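Local coordinates for protein MgGH51 (Meripilus giganteus, PDB 6ZPV) that hydrolyses terminal alpha-L-arabinofuranosyl linkages, as a fungal GH51 glycosidase that probably trims arabinose side groups from plant cell-wall polysaccharides, at residues A[575-580]-A[601-606]. Sequence-based numbering, arbitrary orientation. Where two conformers were deposited one is given.
Sequences TGTLQV and TSTIGT
Leu578 holds CG anti to its backbone N (chi1 173°), and Ser602 turns OG between its own N and carbonyl carbon (chi1 62°); the two side chains meet on one face of an antiparallel strand pair, where CG of Leu578 and the CD2 it carries lie beside the hydroxyl, CD2 3.8 Å from Ser602 OG. One water ties this spot together: it donates to Leu578 O and shares a 2.8 Å hydrogen bond with Ser602 OG. Farther along the same face, Leu578 CD2 makes a loose apolar contact with CG2 of Ile604, 4.3 Å away. The other face carries Thr577, Gln579, Thr601 and Thr603. There the methyls of Thr577 and Thr603 touch, CG2 to CG2, at 4.1 Å, while Gln579 and Thr601 run side by side in the same direction, with Gln579 CG 3.6 Å from Thr601 OG1.

Between these faces the backbones are joined by two hydrogen-bonded pairs, Gly576 with Ile604 and Leu578 with Ser602, each bonded in both directions. The bond from Leu578 N to Ser602 O, 2.8 Å long, is nearly straight at the hydrogen (172°), though the donor is tilted out of the carbonyl plane of Ser602. In the non-hydrogen-bonded pairs CA-H groups also lean on carbonyls, as from Thr601 CA to Leu578 O at 3.2 Å. At the far end Thr606 points toward 575-580 and, in the conformer given, has its OG1 hydrogen-bonded to Ser573 O.

This is ordinary sheet pairing at the surface of the C-terminal beta domain. Strand 600-605 is the outermost strand on this side of the antiparallel sheet, and 575-582 separates it from 618-625, to which Thr577 and Gln579 bond through Thr623 and Val621. Leu578 also packs on Ile622 of that strand and on Tyr612 of strand 609-614.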
loop_
_atom_site.group_PDB
_atom_site.type_symbol
_atom_site.label_atom_id
_atom_site.label_comp_id
_atom_site.label_asym_id
_atom_site.label_seq_id
_atom_site.Cartn_x
_atom_site.Cartn_y
_atom_site.Cartn_z
ATOM N N THR A 575 26.180 27.820 8.104
ATOM C CA THR A 575 24.762 27.837 7.754
ATOM C C THR A 575 24.241 26.403 7.719
ATOM O O THR A 575 25.028 25.445 7.655
ATOM C CB THR A 575 24.518 28.521 6.393
ATOM O OG1 THR A 575 25.149 27.736 5.376
ATOM C CG2 THR A 575 24.994 29.944 6.356
ATOM N N GLY A 576 22.948 26.271 7.815
ATOM C CA GLY A 576 22.258 24.989 7.719
ATOM C C GLY A 576 20.908 25.191 7.030
ATOM O O GLY A 576 20.463 26.367 6.853
ATOM N N THR A 577 20.266 24.092 6.665
ATOM C CA THR A 577 18.924 24.138 6.190
ATOM C C THR A 577 17.954 23.866 7.333
ATOM O O THR A 577 18.286 23.139 8.274
ATOM C CB THR A 577 18.686 23.209 5.019
ATOM O OG1 THR A 577 18.752 21.904 5.562
ATOM C CG2 THR A 577 19.645 23.435 3.862
ATOM N N LEU A 578 16.769 24.473 7.236
ATOM C CA LEU A 578 15.667 24.282 8.165
ATOM C C LEU A 578 14.441 23.843 7.377
ATOM O O LEU A 578 14.055 24.533 6.409
ATOM C CB LEU A 578 15.381 25.579 8.934
ATOM C CG LEU A 578 14.137 25.577 9.825
ATOM C CD1 LEU A 578 14.204 24.556 10.961
ATOM C CD2 LEU A 578 13.834 26.978 10.376
ATOM N N GLN A 579 13.788 22.780 7.803
ATOM C CA GLN A 579 12.498 22.327 7.228
ATOM C C GLN A 579 11.531 22.229 8.384
ATOM O O GLN A 579 11.845 21.562 9.355
ATOM C CB GLN A 579 12.682 20.950 6.549
ATOM C CG GLN A 579 13.740 20.952 5.467
ATOM C CD GLN A 579 14.092 19.566 4.980
ATOM O OE1 GLN A 579 15.195 18.973 5.331
ATOM N NE2 GLN A 579 13.242 19.072 4.181
ATOM N N VAL A 580 10.363 22.865 8.253
ATOM C CA VAL A 580 9.389 22.937 9.370
ATOM C C VAL A 580 8.003 22.568 8.861
ATOM O O VAL A 580 7.531 23.165 7.876
ATOM C CB VAL A 580 9.298 24.373 9.940
ATOM C CG1 VAL A 580 8.382 24.470 11.141
ATOM C CG2 VAL A 580 10.636 24.941 10.288
ATOM N N THR A 601 10.822 25.224 3.794
ATOM C CA THR A 601 12.272 25.072 3.788
ATOM C C THR A 601 12.970 26.444 3.703
ATOM O O THR A 601 12.508 27.319 2.949
ATOM C CB THR A 601 12.781 24.135 2.692
ATOM O OG1 THR A 601 12.126 22.850 2.805
ATOM C CG2 THR A 601 14.284 23.979 2.679
ATOM N N SER A 602 14.025 26.591 4.466
ATOM C CA SER A 602 14.823 27.826 4.504
ATOM C C SER A 602 16.266 27.497 4.821
ATOM O O SER A 602 16.583 26.362 5.179
ATOM C CB SER A 602 14.221 28.794 5.510
ATOM O OG SER A 602 14.236 28.246 6.819
ATOM N N THR A 603 17.115 28.532 4.797
ATOM C CA THR A 603 18.502 28.462 5.298
ATOM C C THR A 603 18.642 29.420 6.455
ATOM O O THR A 603 18.074 30.535 6.444
ATOM C CB THR A 603 19.517 28.681 4.179
ATOM O OG1 THR A 603 19.184 29.813 3.345
ATOM C CG2 THR A 603 19.500 27.479 3.260
ATOM N N ILE A 604 19.439 29.028 7.430
ATOM C CA ILE A 604 19.637 29.754 8.695
ATOM C C ILE A 604 21.112 29.742 9.046
ATOM O O ILE A 604 21.890 28.839 8.641
ATOM C CB ILE A 604 18.796 29.131 9.830
ATOM C CG1 ILE A 604 19.153 27.671 10.042
ATOM C CG2 ILE A 604 17.292 29.391 9.638
ATOM C CD1 ILE A 604 18.654 27.104 11.337
ATOM N N GLY A 605 21.496 30.686 9.899
ATOM C CA GLY A 605 22.809 30.642 10.515
ATOM C C GLY A 605 22.957 29.539 11.541
ATOM O O GLY A 605 22.016 29.293 12.318
ATOM N N THR A 606 24.109 28.868 11.642
ATOM C CA THR A 606 24.297 27.795 12.653
ATOM C C THR A 606 25.604 28.032 13.445
ATOM O O THR A 606 25.596 28.770 14.357
ATOM C CB THR A 606 24.038 26.436 11.974
ATOM O OG1 THR A 606 24.731 26.302 10.727
ATOM C CG2 THR A 606 22.560 26.223 11.668
HETATM O O HOH W 1 11.870 26.836 7.095
#